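Local coordinates for amidohydrolase family protein (Acinetobacter baumannii, PDB 4I6K) that probably hydrolyses the lactone ring of 2-pyrone-4,6-dicarboxylic acid, as a member of the amidohydrolase family, at residues Asn26-His31 and Asn66-Val71; Tyr51-Gln56 and Asp248-Gln253; Val176-Phe181 and His207-Ser212; Leu243-Asp248 and Ile258-Ala263. One frame throughout, in Å; residues are numbered along the deposited sequence.

Contact 1 (Asn26-His31 and Asn66-Val71); sequences NCIDTH and NFTHGV
Ile-28 pairs with His-69, and Asp-29 with Gly-70, where the first two parallel strands of the amidohydrolase barrel run side by side. The crossover between them is helix 55-64, so this is a beta-alpha-beta unit. Asp-29 N donates to His-69 O at 2.9 Å. One residue pair earlier, Cys-27 O is gripped twice: by Thr-68 N at 2.6 Å, in the carbonyl plane, and by His-69 N at 3.2 Å. Thr-68 also accepts, its OG1 taking Cys-27 N at 3.0 Å in a nearly straight bond (166°). Cys-27 SG, anti to the backbone N (chi1 -160°), sits 3.7 Å from the centroid of the Phe-67 ring, almost on the ring normal. The edge of that ring meets Asp-29 N. At the far end the strand carries His-31, first histidine of the family's His-X-His motif with His-33. His-31 N closes an Asx turn onto Asp-29 OD2 at 3.1 Å, while Asp-29 OD1 bonds Tyr-260 OH. His-31 ND1 bonds Lys-210 NZ, and its NE2 a bound citrate.

Contact 2 (Tyr51-Gln56 and Asp248-Gln253); sequences YEATVQ and DWPHTQ
Ala-53 and the cis-proline Pro-250 hold the tight part of this contact, which has no hydrogen bond across it. The methyl of Ala-53 points at the other segment. Its CB lies 3.8 Å from Trp-249 CH2 and 4.0 Å from Pro-250 CG. Trp-249 swings its indole away from its own N (chi1 -176°), which brings the far corner of the six-membered ring to Thr-54 O, 3.6 Å from CH2. Pro-250 CB rests over one face of the indole, so proline and tryptophan form one apolar surface for Ala-53. The solvent side is at Tyr-51, which is partly exposed and meets the loop mainly through its OH end and one ring edge. Its CE1 lies 4.1 Å from Pro-250 CG. Its OH touches Thr-252 CG2 at 3.6 Å but is hydrogen-bonded to Glu-255. Thr-54 is the N-cap of helix 55-64, its OG1 accepting from Ser-57 N. The loop that follows strand 243-244 thus packs against the start of this helix, and Trp-249 also meets the ring of His-61 within it.

Contact 3 (Val176-Phe181 and His207-Ser212); sequences VVIDHF and HWIKVS
Lys-210 NZ lies beside Asp-179 and is held by three groups from elsewhere in the barrel: a salt bridge to Glu-154 and hydrogen bonds to Thr-30 O and His-31 ND1. Asp-179 is not a salt-bridge partner, for its OD2 stays 4.0 Å from Lys-210 NZ; its OD1 pairs with Arg-123. The lysine chain bends at chi2 (-140°) and runs along the aspartate, with CE 3.4 Å from Asp-179 OD2. Val-177 CG1 packs on the same CE at 3.7 Å. The backbones are neighbouring parallel strands of the barrel. Trp-208 N gives to Val-176 O, Ile-178 N to Trp-208 O, and Lys-210 N to Ile-178 O. On the outward face, Val-176 CB meets His-207 CD2 at 3.6 Å, and Ile-178 reaches Leu-162 of helix 159-169. Beyond the strands, Phe-181 N meets Lys-210 O at 2.8 Å, nearly straight at 173°. The Phe-181 ring has Val-211 CA over one face, a CH-pi contact 3.6 Å from the centroid. His-180 ND1 and Ser-212 OG share a hydrogen bond modelled at a doubtfully short 2.5 Å. With NE2 bonded to citrate, both imidazole nitrogens have partners. The contact therefore changes from apolar packing along the strands to polar groups at their C-terminal ends, the usual side of the active site in such barrels.

Contact 4 (Leu243-Asp248 and Ile258-Ala263); sequences LIWGSD and ITYEDA
The indole of Trp-245 has Tyr-260 OH at its edge, 4.3 Å from CZ3, and a water in its plane at the pyrrole side. Over one face lies Ser-247 N, offset toward the rim. The ring also meets Phe-267, further along helix 260-270. Because CG is anti to the backbone N (chi1 -179°), the indole extends from the strand end toward the helix, and CZ2 comes to 4.0 Å from Ala-263 CB. The water joins the two segments. It accepts from Trp-245 NE1 at 2.9 Å and donates to Ala-263 O at 2.9 Å. Ser-247 packs against the same helix turn, with its O 3.8 Å from Ala-263 CB. Its CB and the Tyr-260 ring also meet, though closer in the model than carbons can sit. The Tyr-260 ring lies nearly parallel to that of His-61. The helix starts with a capping box: Asp-262 N donates to Thr-259 OG1 at 2.9 Å, and Thr-259 N returns a bond to Asp-262 OD2 at 3.0 Å, from above the carboxylate plane. The hydroxyls of Ser-247 and Tyr-260 both bond Asp-29 OD1 on strand 28-32. Across the contact itself there is apolar packing and one water bridge, with no direct hydrogen bond, while one buried carboxylate oxygen ties its two hydroxyls to the first strand of the barrel.

Contacts 1 and 3 join neighbouring parallel strands, so backbone hydrogen bonds carry them. Contacts 2 and 4 join loops to helix starts, and no direct hydrogen bond crosses either one. Contact 3 is buried throughout and lies closest to the centre of the chain. Contact 1 is partly exposed at the strand beginnings. Contact 4 is buried, and contact 2 is mostly buried, with Tyr-51 and Thr-54 partly exposed. Strand 243-244 bonds to strand 207-210, and Trp-245 just beyond it bonds to Thr-30, which closes the barrel between contacts 3, 4 and 1. Contacts 2 and 4 share Asp-248, whose OD2 lies near His-31 and His-180 beside the citrate.

Contact 1 (Asn26-His31 and Asn66-Val71)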
loop_
_atom_site.group_PDB
_atom_site.type_symbol
_atom_site.label_atom_id
_atom_site.label_comp_id
_atom_site.label_asym_id
_atom_site.label_seq_id
_atom_site.Cartn_x
_atom_site.Cartn_y
_atom_site.Cartn_z
ATOM N N ASN A 26 16.837 -8.457 2.312
ATOM C CA ASN A 26 16.355 -9.813 2.499
ATOM C C ASN A 26 14.852 -9.870 2.767
ATOM O O ASN A 26 14.139 -10.662 2.153
ATOM C CB ASN A 26 17.148 -10.548 3.597
ATOM C CG ASN A 26 18.320 -11.348 3.035
ATOM O OD1 ASN A 26 19.223 -10.794 2.405
ATOM N ND2 ASN A 26 18.309 -12.659 3.265
ATOM N N CYS A 27 14.360 -9.027 3.668
ATOM C CA CYS A 27 13.009 -9.220 4.174
ATOM C C CYS A 27 12.311 -7.901 4.466
ATOM O O CYS A 27 12.686 -7.176 5.392
ATOM C CB CYS A 27 13.046 -10.092 5.424
ATOM S SG CYS A 27 11.482 -10.865 5.835
ATOM N N ILE A 28 11.273 -7.617 3.685
ATOM C CA ILE A 28 10.726 -6.266 3.587
ATOM C C ILE A 28 9.226 -6.175 3.890
ATOM O O ILE A 28 8.418 -6.898 3.306
ATOM C CB ILE A 28 11.030 -5.690 2.189
ATOM C CG1 ILE A 28 12.510 -5.926 1.848
ATOM C CG2 ILE A 28 10.655 -4.213 2.100
ATOM C CD1 ILE A 28 12.964 -5.288 0.551
ATOM N N ASP A 29 8.870 -5.295 4.822
ATOM C CA ASP A 29 7.470 -4.997 5.140
ATOM C C ASP A 29 7.066 -3.719 4.416
ATOM O O ASP A 29 7.552 -2.628 4.746
ATOM C CB ASP A 29 7.282 -4.833 6.652
ATOM C CG ASP A 29 5.857 -4.439 7.028
ATOM O OD1 ASP A 29 5.523 -4.460 8.237
ATOM O OD2 ASP A 29 5.076 -4.104 6.113
ATOM N N THR A 30 6.186 -3.846 3.428
ATOM C CA THR A 30 5.934 -2.726 2.515
ATOM C C THR A 30 4.725 -1.857 2.853
ATOM O O THR A 30 4.297 -1.050 2.029
ATOM C CB THR A 30 5.818 -3.198 1.048
ATOM O OG1 THR A 30 4.591 -3.916 0.857
ATOM C CG2 THR A 30 6.994 -4.099 0.686
ATOM N N HIS A 31 4.178 -2.002 4.054
ATOM C CA HIS A 31 3.003 -1.227 4.402
ATOM C C HIS A 31 2.789 -1.089 5.903
ATOM O O HIS A 31 2.185 -1.952 6.545
ATOM C CB HIS A 31 1.764 -1.838 3.752
ATOM C CG HIS A 31 0.670 -0.849 3.499
ATOM N ND1 HIS A 31 0.496 -0.234 2.277
ATOM C CD2 HIS A 31 -0.301 -0.361 4.310
ATOM C CE1 HIS A 31 -0.542 0.585 2.345
ATOM N NE2 HIS A 31 -1.041 0.528 3.567
ATOM N N ASN A 66 13.250 -10.197 12.044
ATOM C CA ASN A 66 14.290 -10.281 11.032
ATOM C C ASN A 66 13.982 -9.531 9.730
ATOM O O ASN A 66 14.507 -9.864 8.668
ATOM C CB ASN A 66 14.609 -11.751 10.762
ATOM C CG ASN A 66 15.101 -12.458 12.004
ATOM O OD1 ASN A 66 15.922 -11.916 12.741
ATOM N ND2 ASN A 66 14.589 -13.659 12.258
ATOM N N PHE A 67 13.137 -8.510 9.813
ATOM C CA PHE A 67 12.883 -7.691 8.644
ATOM C C PHE A 67 13.993 -6.681 8.448
ATOM O O PHE A 67 14.428 -6.023 9.387
ATOM C CB PHE A 67 11.531 -6.999 8.745
ATOM C CG PHE A 67 10.395 -7.848 8.282
ATOM C CD1 PHE A 67 10.008 -8.964 9.011
ATOM C CD2 PHE A 67 9.724 -7.547 7.105
ATOM C CE1 PHE A 67 8.953 -9.760 8.585
ATOM C CE2 PHE A 67 8.658 -8.334 6.669
ATOM C CZ PHE A 67 8.276 -9.450 7.414
ATOM N N THR A 68 14.459 -6.562 7.218
ATOM C CA THR A 68 15.573 -5.699 6.944
ATOM C C THR A 68 15.084 -4.303 6.586
ATOM O O THR A 68 15.769 -3.315 6.860
ATOM C CB THR A 68 16.422 -6.260 5.800
ATOM O OG1 THR A 68 15.576 -6.527 4.678
ATOM C CG2 THR A 68 17.100 -7.559 6.234
ATOM N N HIS A 69 13.895 -4.232 5.984
ATOM C CA HIS A 69 13.364 -2.966 5.456
ATOM C C HIS A 69 11.843 -2.807 5.638
ATOM O O HIS A 69 11.116 -3.778 5.832
ATOM C CB HIS A 69 13.707 -2.824 3.968
ATOM C CG HIS A 69 15.158 -3.021 3.659
ATOM N ND1 HIS A 69 16.045 -1.971 3.552
ATOM C CD2 HIS A 69 15.878 -4.148 3.448
ATOM C CE1 HIS A 69 17.250 -2.441 3.285
ATOM N NE2 HIS A 69 17.175 -3.760 3.216
ATOM N N GLY A 70 11.362 -1.574 5.542
ATOM C CA GLY A 70 9.947 -1.327 5.672
ATOM C C GLY A 70 9.568 -0.132 4.839
ATOM O O GLY A 70 10.405 0.718 4.528
ATOM N N VAL A 71 8.302 -0.057 4.469
ATOM C CA VAL A 71 7.856 1.086 3.718
ATOM C C VAL A 71 6.752 1.799 4.447
ATOM O O VAL A 71 5.669 1.242 4.657
ATOM C CB VAL A 71 7.395 0.692 2.319
ATOM C CG1 VAL A 71 6.893 1.923 1.561
ATOM C CG2 VAL A 71 8.545 0.034 1.570
#

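Contact 2 (Tyr51-Gln56 and Asp248-Gln253)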
loop_
_atom_site.group_PDB
_atom_site.type_symbol
_atom_site.label_atom_id
_atom_site.label_comp_id
_atom_site.label_asym_id
_atom_site.label_seq_id
_atom_site.Cartn_x
_atom_site.Cartn_y
_atom_site.Cartn_z
ATOM N N TYR A 51 -3.525 6.982 20.032
ATOM C CA TYR A 51 -2.364 6.330 20.606
ATOM C C TYR A 51 -1.146 6.699 19.790
ATOM O O TYR A 51 -1.267 7.329 18.748
ATOM C CB TYR A 51 -2.550 4.806 20.663
ATOM C CG TYR A 51 -2.926 4.166 19.340
ATOM C CD1 TYR A 51 -1.950 3.686 18.476
ATOM C CD2 TYR A 51 -4.257 4.031 18.966
ATOM C CE1 TYR A 51 -2.286 3.099 17.265
ATOM C CE2 TYR A 51 -4.608 3.453 17.757
ATOM C CZ TYR A 51 -3.615 2.988 16.912
ATOM O OH TYR A 51 -3.954 2.411 15.715
ATOM N N GLU A 52 0.027 6.316 20.284
ATOM C CA GLU A 52 1.292 6.603 19.621
ATOM C C GLU A 52 1.689 5.434 18.728
ATOM O O GLU A 52 1.717 4.296 19.189
ATOM C CB GLU A 52 2.378 6.822 20.680
ATOM C CG GLU A 52 2.779 8.265 20.912
ATOM C CD GLU A 52 1.656 9.246 20.684
ATOM O OE1 GLU A 52 0.634 9.167 21.397
ATOM O OE2 GLU A 52 1.807 10.107 19.788
ATOM N N ALA A 53 1.987 5.703 17.456
ATOM C CA ALA A 53 2.544 4.672 16.568
ATOM C C ALA A 53 3.926 5.101 16.066
ATOM O O ALA A 53 4.040 5.687 14.990
ATOM C CB ALA A 53 1.594 4.390 15.389
ATOM N N THR A 54 4.966 4.809 16.850
ATOM C CA THR A 54 6.300 5.387 16.645
ATOM C C THR A 54 7.190 4.568 15.719
ATOM O O THR A 54 7.025 3.342 15.601
ATOM C CB THR A 54 7.062 5.527 17.979
ATOM O OG1 THR A 54 7.244 4.229 18.558
ATOM C CG2 THR A 54 6.297 6.394 18.945
ATOM N N VAL A 55 8.157 5.241 15.088
ATOM C CA VAL A 55 9.124 4.540 14.249
ATOM C C VAL A 55 9.799 3.524 15.126
ATOM O O VAL A 55 10.056 2.383 14.725
ATOM C CB VAL A 55 10.208 5.460 13.716
ATOM C CG1 VAL A 55 10.786 4.875 12.429
ATOM C CG2 VAL A 55 9.658 6.832 13.462
ATOM N N GLN A 56 10.086 3.965 16.342
ATOM C CA GLN A 56 10.711 3.128 17.343
ATOM C C GLN A 56 9.951 1.806 17.463
ATOM O O GLN A 56 10.510 0.731 17.259
ATOM C CB GLN A 56 10.732 3.882 18.677
ATOM C CG GLN A 56 11.144 3.058 19.881
ATOM C CD GLN A 56 12.635 2.808 19.911
ATOM O OE1 GLN A 56 13.120 1.957 20.659
ATOM N NE2 GLN A 56 13.374 3.552 19.089
ATOM N N ASP A 248 0.646 -3.833 7.467
ATOM C CA ASP A 248 -0.359 -2.811 7.734
ATOM C C ASP A 248 -0.451 -2.494 9.225
ATOM O O ASP A 248 -1.518 -2.147 9.731
ATOM C CB ASP A 248 -1.726 -3.253 7.206
ATOM C CG ASP A 248 -2.750 -2.135 7.235
ATOM O OD1 ASP A 248 -3.694 -2.214 8.048
ATOM O OD2 ASP A 248 -2.612 -1.179 6.443
ATOM N N TRP A 249 0.675 -2.615 9.921
ATOM C CA TRP A 249 0.818 -2.053 11.263
ATOM C C TRP A 249 0.600 -0.519 11.248
ATOM O O TRP A 249 1.019 0.167 10.311
ATOM C CB TRP A 249 2.199 -2.410 11.820
ATOM C CG TRP A 249 2.410 -1.952 13.218
ATOM C CD1 TRP A 249 2.087 -2.625 14.362
ATOM C CD2 TRP A 249 2.992 -0.703 13.633
ATOM N NE1 TRP A 249 2.445 -1.881 15.461
ATOM C CE2 TRP A 249 2.997 -0.695 15.042
ATOM C CE3 TRP A 249 3.506 0.403 12.948
ATOM C CZ2 TRP A 249 3.494 0.384 15.780
ATOM C CZ3 TRP A 249 4.002 1.472 13.683
ATOM C CH2 TRP A 249 3.987 1.457 15.082
ATOM N N PRO A 250 -0.046 0.036 12.291
ATOM C CA PRO A 250 -0.502 -0.608 13.511
ATOM C C PRO A 250 -1.958 -1.041 13.437
ATOM O O PRO A 250 -2.656 -0.983 14.448
ATOM C CB PRO A 250 -0.385 0.517 14.530
ATOM C CG PRO A 250 -0.821 1.737 13.729
ATOM C CD PRO A 250 -0.372 1.476 12.294
ATOM N N HIS A 251 -2.418 -1.434 12.251
ATOM C CA HIS A 251 -3.719 -2.111 12.095
ATOM C C HIS A 251 -4.860 -1.284 12.622
ATOM O O HIS A 251 -5.612 -1.746 13.486
ATOM C CB HIS A 251 -3.705 -3.478 12.797
ATOM C CG HIS A 251 -2.403 -4.202 12.651
ATOM N ND1 HIS A 251 -1.551 -4.431 13.712
ATOM C CD2 HIS A 251 -1.777 -4.693 11.554
ATOM C CE1 HIS A 251 -0.468 -5.055 13.279
ATOM N NE2 HIS A 251 -0.580 -5.222 11.973
ATOM N N THR A 252 -4.985 -0.064 12.098
ATOM C CA THR A 252 -5.968 0.915 12.593
ATOM C C THR A 252 -7.408 0.415 12.539
ATOM O O THR A 252 -7.819 -0.209 11.554
ATOM C CB THR A 252 -5.907 2.252 11.805
ATOM O OG1 THR A 252 -5.822 1.992 10.390
ATOM C CG2 THR A 252 -4.714 3.104 12.270
ATOM N N GLN A 253 -8.173 0.725 13.586
ATOM C CA GLN A 253 -9.575 0.346 13.649
ATOM C C GLN A 253 -9.706 -1.166 13.731
ATOM O O GLN A 253 -10.780 -1.710 13.512
ATOM C CB GLN A 253 -10.348 0.880 12.433
ATOM C CG GLN A 253 -10.284 2.384 12.287
ATOM C CD GLN A 253 -11.419 2.951 11.463
ATOM O OE1 GLN A 253 -12.237 3.725 11.960
ATOM N NE2 GLN A 253 -11.477 2.571 10.196
#

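Contact 3 (Val176-Phe181 and His207-Ser212)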
loop_
_atom_site.group_PDB
_atom_site.type_symbol
_atom_site.label_atom_id
_atom_site.label_comp_id
_atom_site.label_asym_id
_atom_site.label_seq_id
_atom_site.Cartn_x
_atom_site.Cartn_y
_atom_site.Cartn_z
ATOM N N VAL A 176 2.015 0.499 -10.891
ATOM C CA VAL A 176 0.803 0.774 -10.124
ATOM C C VAL A 176 0.629 -0.299 -9.053
ATOM O O VAL A 176 0.648 -1.500 -9.327
ATOM C CB VAL A 176 -0.462 0.847 -10.998
ATOM C CG1 VAL A 176 -1.639 1.382 -10.183
ATOM C CG2 VAL A 176 -0.236 1.721 -12.234
ATOM N N VAL A 177 0.477 0.142 -7.818
ATOM C CA VAL A 177 0.493 -0.772 -6.690
ATOM C C VAL A 177 -0.872 -0.765 -6.039
ATOM O O VAL A 177 -1.416 0.295 -5.753
ATOM C CB VAL A 177 1.576 -0.344 -5.684
ATOM C CG1 VAL A 177 1.664 -1.326 -4.545
ATOM C CG2 VAL A 177 2.928 -0.219 -6.411
ATOM N N ILE A 178 -1.452 -1.941 -5.837
ATOM C CA ILE A 178 -2.800 -1.988 -5.283
ATOM C C ILE A 178 -2.807 -2.515 -3.854
ATOM O O ILE A 178 -2.341 -3.617 -3.604
ATOM C CB ILE A 178 -3.785 -2.792 -6.174
ATOM C CG1 ILE A 178 -3.864 -2.188 -7.588
ATOM C CG2 ILE A 178 -5.176 -2.837 -5.536
ATOM C CD1 ILE A 178 -3.075 -2.973 -8.617
ATOM N N ASP A 179 -3.337 -1.703 -2.934
ATOM C CA ASP A 179 -3.374 -1.999 -1.502
ATOM C C ASP A 179 -4.337 -3.125 -1.124
ATOM O O ASP A 179 -5.442 -3.207 -1.656
ATOM C CB ASP A 179 -3.781 -0.746 -0.723
ATOM C CG ASP A 179 -2.681 0.291 -0.657
ATOM O OD1 ASP A 179 -3.003 1.461 -0.361
ATOM O OD2 ASP A 179 -1.501 -0.058 -0.887
ATOM N N HIS A 180 -3.895 -3.983 -0.201
ATOM C CA HIS A 180 -4.750 -4.972 0.479
ATOM C C HIS A 180 -5.638 -5.820 -0.446
ATOM O O HIS A 180 -6.872 -5.710 -0.423
ATOM C CB HIS A 180 -5.609 -4.282 1.544
ATOM C CG HIS A 180 -4.858 -3.294 2.383
ATOM N ND1 HIS A 180 -3.561 -3.506 2.801
ATOM C CD2 HIS A 180 -5.227 -2.093 2.896
ATOM C CE1 HIS A 180 -3.158 -2.471 3.519
ATOM N NE2 HIS A 180 -4.149 -1.600 3.592
ATOM N N PHE A 181 -4.995 -6.671 -1.245
ATOM C CA PHE A 181 -5.675 -7.572 -2.182
ATOM C C PHE A 181 -6.672 -6.901 -3.116
ATOM O O PHE A 181 -7.437 -7.596 -3.785
ATOM C CB PHE A 181 -6.389 -8.700 -1.436
ATOM C CG PHE A 181 -5.486 -9.509 -0.552
ATOM C CD1 PHE A 181 -4.970 -10.723 -0.990
ATOM C CD2 PHE A 181 -5.146 -9.055 0.712
ATOM C CE1 PHE A 181 -4.147 -11.475 -0.176
ATOM C CE2 PHE A 181 -4.319 -9.805 1.527
ATOM C CZ PHE A 181 -3.823 -11.014 1.089
ATOM N N HIS A 207 1.261 -3.718 -13.021
ATOM C CA HIS A 207 0.566 -3.722 -11.737
ATOM C C HIS A 207 1.186 -4.633 -10.703
ATOM O O HIS A 207 1.653 -5.716 -11.038
ATOM C CB HIS A 207 -0.898 -4.092 -11.928
ATOM C CG HIS A 207 -1.626 -3.158 -12.831
ATOM N ND1 HIS A 207 -1.931 -3.476 -14.137
ATOM C CD2 HIS A 207 -2.080 -1.902 -12.631
ATOM C CE1 HIS A 207 -2.563 -2.460 -14.696
ATOM N NE2 HIS A 207 -2.665 -1.491 -13.804
ATOM N N TRP A 208 1.181 -4.171 -9.450
ATOM C CA TRP A 208 1.649 -4.941 -8.296
ATOM C C TRP A 208 0.519 -5.009 -7.279
ATOM O O TRP A 208 -0.249 -4.048 -7.129
ATOM C CB TRP A 208 2.856 -4.272 -7.629
ATOM C CG TRP A 208 4.030 -4.077 -8.521
ATOM C CD1 TRP A 208 4.127 -3.213 -9.574
ATOM C CD2 TRP A 208 5.288 -4.763 -8.443
ATOM N NE1 TRP A 208 5.369 -3.325 -10.165
ATOM C CE2 TRP A 208 6.104 -4.260 -9.480
ATOM C CE3 TRP A 208 5.805 -5.749 -7.597
ATOM C CZ2 TRP A 208 7.408 -4.716 -9.694
ATOM C CZ3 TRP A 208 7.110 -6.203 -7.813
ATOM C CH2 TRP A 208 7.890 -5.687 -8.852
ATOM N N ILE A 209 0.427 -6.133 -6.569
ATOM C CA ILE A 209 -0.585 -6.270 -5.529
ATOM C C ILE A 209 0.012 -6.580 -4.162
ATOM O O ILE A 209 0.882 -7.459 -4.029
ATOM C CB ILE A 209 -1.597 -7.361 -5.865
ATOM C CG1 ILE A 209 -2.237 -7.071 -7.214
ATOM C CG2 ILE A 209 -2.644 -7.427 -4.776
ATOM C CD1 ILE A 209 -2.885 -8.273 -7.835
ATOM N N LYS A 210 -0.459 -5.843 -3.155
ATOM C CA LYS A 210 -0.056 -6.061 -1.772
ATOM C C LYS A 210 -0.969 -7.109 -1.157
ATOM O O LYS A 210 -2.188 -6.955 -1.196
ATOM C CB LYS A 210 -0.151 -4.760 -0.966
ATOM C CG LYS A 210 0.608 -3.571 -1.544
ATOM C CD LYS A 210 1.276 -2.789 -0.425
ATOM C CE LYS A 210 1.585 -1.371 -0.831
ATOM N NZ LYS A 210 2.334 -0.665 0.257
ATOM N N VAL A 211 -0.388 -8.171 -0.594
ATOM C CA VAL A 211 -1.190 -9.208 0.070
ATOM C C VAL A 211 -1.259 -8.934 1.573
ATOM O O VAL A 211 -1.051 -9.817 2.401
ATOM C CB VAL A 211 -0.668 -10.647 -0.202
ATOM C CG1 VAL A 211 -0.858 -11.041 -1.678
ATOM C CG2 VAL A 211 0.797 -10.794 0.218
ATOM N N SER A 212 -1.566 -7.688 1.906
ATOM C CA SER A 212 -1.592 -7.222 3.276
ATOM C C SER A 212 -3.031 -7.016 3.665
ATOM O O SER A 212 -3.912 -7.010 2.801
ATOM C CB SER A 212 -0.891 -5.871 3.346
ATOM O OG SER A 212 -1.535 -4.935 2.492
#

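Contact 4 (Leu243-Asp248 and Ile258-Ala263)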
loop_
_atom_site.group_PDB
_atom_site.type_symbol
_atom_site.label_atom_id
_atom_site.label_comp_id
_atom_site.label_asym_id
_atom_site.label_seq_id
_atom_site.Cartn_x
_atom_site.Cartn_y
_atom_site.Cartn_z
ATOM N N LEU A 243 3.803 -9.639 -6.544
ATOM C CA LEU A 243 3.148 -9.639 -5.246
ATOM C C LEU A 243 4.097 -9.207 -4.146
ATOM O O LEU A 243 5.250 -9.631 -4.111
ATOM C CB LEU A 243 2.592 -11.022 -4.932
ATOM C CG LEU A 243 1.527 -11.545 -5.906
ATOM C CD1 LEU A 243 0.978 -12.902 -5.431
ATOM C CD2 LEU A 243 0.410 -10.511 -6.083
ATOM N N ILE A 244 3.609 -8.353 -3.254
ATOM C CA ILE A 244 4.384 -7.963 -2.078
ATOM C C ILE A 244 3.526 -7.979 -0.805
ATOM O O ILE A 244 2.290 -7.938 -0.870
ATOM C CB ILE A 244 5.141 -6.601 -2.253
ATOM C CG1 ILE A 244 4.181 -5.428 -2.455
ATOM C CG2 ILE A 244 6.171 -6.681 -3.395
ATOM C CD1 ILE A 244 3.847 -5.152 -3.900
ATOM N N TRP A 245 4.188 -8.068 0.347
ATOM C CA TRP A 245 3.479 -8.136 1.628
ATOM C C TRP A 245 3.685 -6.926 2.530
ATOM O O TRP A 245 4.740 -6.290 2.514
ATOM C CB TRP A 245 3.879 -9.383 2.412
ATOM C CG TRP A 245 3.158 -9.487 3.720
ATOM C CD1 TRP A 245 1.895 -9.960 3.926
ATOM C CD2 TRP A 245 3.653 -9.089 5.000
ATOM N NE1 TRP A 245 1.577 -9.893 5.259
ATOM C CE2 TRP A 245 2.644 -9.366 5.940
ATOM C CE3 TRP A 245 4.860 -8.538 5.446
ATOM C CZ2 TRP A 245 2.804 -9.107 7.300
ATOM C CZ3 TRP A 245 5.015 -8.278 6.802
ATOM C CH2 TRP A 245 3.994 -8.561 7.707
ATOM N N GLY A 246 2.671 -6.642 3.339
ATOM C CA GLY A 246 2.770 -5.597 4.339
ATOM C C GLY A 246 2.029 -5.981 5.595
ATOM O O GLY A 246 0.966 -6.609 5.547
ATOM N N SER A 247 2.591 -5.600 6.729
ATOM C CA SER A 247 1.938 -5.824 8.008
ATOM C C SER A 247 0.658 -4.989 8.123
ATOM O O SER A 247 -0.291 -5.385 8.800
ATOM C CB SER A 247 2.888 -5.457 9.163
ATOM O OG SER A 247 3.019 -4.037 9.307
ATOM N N ASP A 248 0.646 -3.833 7.467
ATOM C CA ASP A 248 -0.359 -2.811 7.734
ATOM C C ASP A 248 -0.451 -2.494 9.225
ATOM O O ASP A 248 -1.518 -2.147 9.731
ATOM C CB ASP A 248 -1.726 -3.253 7.206
ATOM C CG ASP A 248 -2.750 -2.135 7.235
ATOM O OD1 ASP A 248 -3.694 -2.214 8.048
ATOM O OD2 ASP A 248 -2.612 -1.179 6.443
ATOM N N ILE A 258 -5.846 -7.412 16.096
ATOM C CA ILE A 258 -4.675 -7.672 15.256
ATOM C C ILE A 258 -3.342 -7.157 15.796
ATOM O O ILE A 258 -3.162 -5.957 15.998
ATOM C CB ILE A 258 -4.874 -7.098 13.836
ATOM C CG1 ILE A 258 -6.195 -7.597 13.240
ATOM C CG2 ILE A 258 -3.693 -7.495 12.953
ATOM C CD1 ILE A 258 -6.165 -9.086 12.822
ATOM N N THR A 259 -2.406 -8.078 15.993
ATOM C CA THR A 259 -1.038 -7.731 16.342
ATOM C C THR A 259 -0.134 -7.929 15.132
ATOM O O THR A 259 -0.514 -8.568 14.134
ATOM C CB THR A 259 -0.486 -8.648 17.458
ATOM O OG1 THR A 259 -0.464 -10.003 16.988
ATOM C CG2 THR A 259 -1.343 -8.557 18.714
ATOM N N TYR A 260 1.080 -7.401 15.233
ATOM C CA TYR A 260 2.080 -7.672 14.225
ATOM C C TYR A 260 2.204 -9.177 14.027
ATOM O O TYR A 260 2.207 -9.665 12.893
ATOM C CB TYR A 260 3.420 -7.076 14.616
ATOM C CG TYR A 260 4.265 -6.779 13.414
ATOM C CD1 TYR A 260 4.127 -5.580 12.737
ATOM C CD2 TYR A 260 5.187 -7.710 12.941
ATOM C CE1 TYR A 260 4.890 -5.303 11.623
ATOM C CE2 TYR A 260 5.953 -7.453 11.824
ATOM C CZ TYR A 260 5.802 -6.246 11.166
ATOM O OH TYR A 260 6.565 -5.978 10.052
ATOM N N GLU A 261 2.291 -9.920 15.128
ATOM C CA GLU A 261 2.438 -11.378 15.044
ATOM C C GLU A 261 1.269 -12.024 14.301
ATOM O O GLU A 261 1.451 -12.972 13.529
ATOM C CB GLU A 261 2.587 -11.991 16.436
ATOM C CG GLU A 261 3.889 -11.609 17.123
ATOM C CD GLU A 261 4.049 -10.113 17.225
ATOM O OE1 GLU A 261 3.027 -9.432 17.462
ATOM O OE2 GLU A 261 5.187 -9.613 17.052
ATOM N N ASP A 262 0.070 -11.505 14.536
ATOM C CA ASP A 262 -1.122 -11.977 13.831
ATOM C C ASP A 262 -1.022 -11.722 12.328
ATOM O O ASP A 262 -1.450 -12.545 11.513
ATOM C CB ASP A 262 -2.370 -11.289 14.386
ATOM C CG ASP A 262 -2.656 -11.683 15.817
ATOM O OD1 ASP A 262 -2.242 -12.798 16.217
ATOM O OD2 ASP A 262 -3.292 -10.885 16.534
ATOM N N ALA A 263 -0.478 -10.562 11.970
ATOM C CA ALA A 263 -0.252 -10.237 10.572
ATOM C C ALA A 263 0.722 -11.235 9.949
ATOM O O ALA A 263 0.415 -11.841 8.921
ATOM C CB ALA A 263 0.257 -8.800 10.424
HETATM O O HOH W 1 -0.833 -10.368 6.775
#